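Local coordinates for protein DNA ligase (Archaeoglobus fulgidus, PDB 3GDE) that probably seals nicks in double-stranded DNA during replication, recombination and repair, using ATP and releasing AMP and diphosphate, at residues 193-198 against 225-230. Sequence-based numbering, arbitrary orientation.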
ATOM      1  N   ALA A 193       6.964   4.210 -15.855  1.00 27.80           N
ATOM      2  CA  ALA A 193       5.600   3.987 -16.346  1.00 27.25           C
ATOM      3  C   ALA A 193       4.648   3.486 -15.245  1.00 27.15           C
ATOM      4  O   ALA A 193       3.463   3.851 -15.204  1.00 26.73           O
ATOM      5  CB  ALA A 193       5.621   3.005 -17.514  1.00 27.23           C
ATOM      6  N   TYR A 194       5.176   2.643 -14.364  1.00 26.89           N
ATOM      7  CA  TYR A 194       4.446   2.174 -13.198  1.00 27.40           C
ATOM      8  C   TYR A 194       4.076   3.312 -12.244  1.00 26.97           C
ATOM      9  O   TYR A 194       2.966   3.338 -11.692  1.00 26.45           O
ATOM     10  CB  TYR A 194       5.257   1.115 -12.449  1.00 28.16           C
ATOM     11  CG  TYR A 194       4.531   0.466 -11.292  1.00 29.47           C
ATOM     12  CD1 TYR A 194       3.194   0.075 -11.402  1.00 29.58           C
ATOM     13  CD2 TYR A 194       5.195   0.204 -10.103  1.00 31.85           C
ATOM     14  CE1 TYR A 194       2.533  -0.547 -10.347  1.00 31.07           C
ATOM     15  CE2 TYR A 194       4.554  -0.415  -9.046  1.00 33.10           C
ATOM     16  CZ  TYR A 194       3.221  -0.790  -9.172  1.00 31.91           C
ATOM     17  OH  TYR A 194       2.592  -1.404  -8.109  1.00 32.08           O
ATOM     18  N   MET A 195       5.007   4.244 -12.057  1.00 26.60           N
ATOM     19  CA  MET A 195       4.788   5.371 -11.148  1.00 26.62           C
ATOM     20  C   MET A 195       3.663   6.320 -11.608  1.00 26.53           C
ATOM     21  O   MET A 195       3.040   6.987 -10.781  1.00 26.75           O
ATOM     22  CB  MET A 195       6.098   6.129 -10.893  1.00 26.74           C
ATOM     23  CG  MET A 195       7.209   5.311 -10.211  1.00 26.95           C
ATOM     24  SD  MET A 195       6.737   4.529  -8.646  1.00 27.91           S
ATOM     25  CE  MET A 195       8.160   3.501  -8.323  1.00 29.51           C
ATOM     26  N   ILE A 196       3.385   6.373 -12.909  1.00 26.42           N
ATOM     27  CA  ILE A 196       2.308   7.248 -13.399  1.00 26.88           C
ATOM     28  C   ILE A 196       0.995   6.529 -13.742  1.00 26.68           C
ATOM     29  O   ILE A 196      -0.012   7.186 -14.002  1.00 26.62           O
ATOM     30  CB  ILE A 196       2.734   8.155 -14.587  1.00 27.12           C
ATOM     31  CG1 ILE A 196       3.084   7.323 -15.816  1.00 28.26           C
ATOM     32  CG2 ILE A 196       3.869   9.111 -14.186  1.00 27.72           C
ATOM     33  CD1 ILE A 196       2.913   8.078 -17.110  1.00 29.50           C
ATOM     34  N   THR A 197       1.006   5.196 -13.741  1.00 26.71           N
ATOM     35  CA  THR A 197      -0.212   4.410 -14.021  1.00 26.47           C
ATOM     36  C   THR A 197      -0.685   3.631 -12.814  1.00 26.62           C
ATOM     37  O   THR A 197      -1.880   3.376 -12.680  1.00 27.11           O
ATOM     38  CB  THR A 197      -0.029   3.402 -15.182  1.00 26.42           C
ATOM     39  OG1 THR A 197       0.990   2.453 -14.845  1.00 24.76           O
ATOM     40  CG2 THR A 197       0.334   4.117 -16.474  1.00 25.95           C
ATOM     41  N   ASN A 198       0.262   3.239 -11.958  1.00 26.83           N
ATOM     42  CA  ASN A 198       0.002   2.395 -10.787  1.00 26.79           C
ATOM     43  C   ASN A 198      -0.772   1.095 -11.084  1.00 27.06           C
ATOM     44  O   ASN A 198      -1.584   0.613 -10.271  1.00 26.83           O
ATOM     45  CB  ASN A 198      -0.643   3.226  -9.670  1.00 26.89           C
ATOM     46  CG  ASN A 198       0.350   4.162  -9.014  1.00 26.43           C
ATOM     47  OD1 ASN A 198       1.155   3.736  -8.184  1.00 27.01           O
ATOM     48  ND2 ASN A 198       0.323   5.434  -9.404  1.00 24.42           N
ATOM     49  N   PRO A 225      -4.117   7.830 -10.591  1.00 29.46           N
ATOM     50  CA  PRO A 225      -3.189   8.359  -9.599  1.00 28.58           C
ATOM     51  C   PRO A 225      -1.749   8.150  -9.997  1.00 27.62           C
ATOM     52  O   PRO A 225      -1.398   7.133 -10.600  1.00 26.89           O
ATOM     53  CB  PRO A 225      -3.511   7.542  -8.342  1.00 28.72           C
ATOM     54  CG  PRO A 225      -4.061   6.263  -8.876  1.00 29.31           C
ATOM     55  CD  PRO A 225      -4.854   6.662 -10.079  1.00 29.35           C
ATOM     56  N   VAL A 226      -0.931   9.136  -9.664  1.00 27.08           N
ATOM     57  CA  VAL A 226       0.498   9.027  -9.836  1.00 26.54           C
ATOM     58  C   VAL A 226       1.187   8.931  -8.473  1.00 26.52           C
ATOM     59  O   VAL A 226       0.754   9.546  -7.487  1.00 26.53           O
ATOM     60  CB  VAL A 226       1.077  10.094 -10.837  1.00 26.96           C
ATOM     61  CG1 VAL A 226      -0.020  11.004 -11.414  1.00 26.12           C
ATOM     62  CG2 VAL A 226       2.277  10.875 -10.268  1.00 26.72           C
ATOM     63  N   ARG A 227       2.220   8.098  -8.415  1.00 26.04           N
ATOM     64  CA  ARG A 227       2.954   7.880  -7.184  1.00 26.10           C
ATOM     65  C   ARG A 227       3.568   9.196  -6.744  1.00 25.52           C
ATOM     66  O   ARG A 227       4.244   9.865  -7.528  1.00 25.23           O
ATOM     67  CB  ARG A 227       4.037   6.834  -7.393  1.00 26.34           C
ATOM     68  CG  ARG A 227       4.250   5.962  -6.201  1.00 28.40           C
ATOM     69  CD  ARG A 227       3.104   4.990  -6.027  1.00 33.76           C
ATOM     70  NE  ARG A 227       3.422   3.662  -6.543  1.00 36.32           N
ATOM     71  CZ  ARG A 227       4.137   2.759  -5.881  1.00 38.08           C
ATOM     72  NH1 ARG A 227       4.625   3.040  -4.680  1.00 40.05           N
ATOM     73  NH2 ARG A 227       4.379   1.579  -6.424  1.00 40.81           N
ATOM     74  N   MET A 228       3.308   9.585  -5.504  1.00 25.20           N
ATOM     75  CA  MET A 228       3.770  10.882  -5.021  1.00 25.52           C
ATOM     76  C   MET A 228       5.293  10.954  -4.900  1.00 25.40           C
ATOM     77  O   MET A 228       5.952   9.960  -4.579  1.00 25.08           O
ATOM     78  CB  MET A 228       3.114  11.216  -3.682  1.00 25.61           C
ATOM     79  CG  MET A 228       1.612  11.363  -3.770  1.00 24.79           C
ATOM     80  SD  MET A 228       0.921  11.150  -2.143  1.00 26.52           S
ATOM     81  CE  MET A 228      -0.809  11.533  -2.451  1.00 25.97           C
ATOM     82  N   MET A 229       5.844  12.127  -5.177  1.00 25.68           N
ATOM     83  CA  MET A 229       7.261  12.382  -4.904  1.00 26.69           C
ATOM     84  C   MET A 229       7.458  12.437  -3.394  1.00 26.83           C
ATOM     85  O   MET A 229       6.668  13.060  -2.685  1.00 27.06           O
ATOM     86  CB  MET A 229       7.715  13.690  -5.558  1.00 26.12           C
ATOM     87  CG  MET A 229       9.184  14.002  -5.382  1.00 26.74           C
ATOM     88  SD  MET A 229       9.659  15.383  -6.410  1.00 28.28           S
ATOM     89  CE  MET A 229      11.433  15.406  -6.143  1.00 24.66           C
ATOM     90  N   LEU A 230       8.503  11.782  -2.902  1.00 27.64           N
ATOM     91  CA  LEU A 230       8.730  11.682  -1.460  1.00 28.22           C
ATOM     92  C   LEU A 230       9.985  12.422  -1.013  1.00 29.09           C
ATOM     93  O   LEU A 230      10.935  12.547  -1.780  1.00 29.58           O
ATOM     94  CB  LEU A 230       8.819  10.207  -1.049  1.00 27.96           C
ATOM     95  CG  LEU A 230       7.639   9.287  -1.379  1.00 27.00           C
ATOM     96  CD1 LEU A 230       7.967   7.856  -0.959  1.00 25.93           C
ATOM     97  CD2 LEU A 230       6.363   9.765  -0.704  1.00 25.25           C
TER
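Three hydrogen bonds join M195 and N198 to P225 and R227. In the first, the backbone N of R227 points at the carbonyl O of M195, 2.7 Å away. This bond is almost straight, at 172°. The other two involve the amide of N198, as donor to P225 and as acceptor from R227, so that it spans the extended chain of 225-227. Its ND2 donates a hydrogen bond to the carbonyl O of P225 at 2.7 Å; the acceptor lies close to the amide plane, whereas the donor stands well above the carbonyl plane of P225. On the other branch, OD1 of N198 takes a weak, bent bond from NE of R227 at 2.8 Å. The amide and guanidinium planes are turned 39° apart. An alanine in place of N198 would probably leave the P225 carbonyl and R227 NE without these mates and the arginine side chain freer to turn.

N198 is the first residue to depart from helical phi/psi after helix 187-197, with positive phi, and here the M195 carbonyl and the N198 side chain bind the loop. That loop leads from helix 200-216 into strand 230-233 of the adenylation domain, consistent with a junction between this domain and the helical DNA-binding domain. R227 also lies near R272, a predicted ATP-binding residue.

Van der Waals contacts add to the bonds. The sulphur of M195 sits over one guanidinium face of R227, toward its rim, and SD also touches R227 CB at 3.8 Å. CG of Y194 is anti to its backbone N (chi1 -174°). Farther along the ring, CE2 lies in the guanidinium plane, at its edge, and meets NH2 of R227 at 3.3 Å with the planes nearly perpendicular; the Y194 hydroxyl is hydrogen-bonded to E172. V226 CB packs against I196 CA, 4.0 Å away.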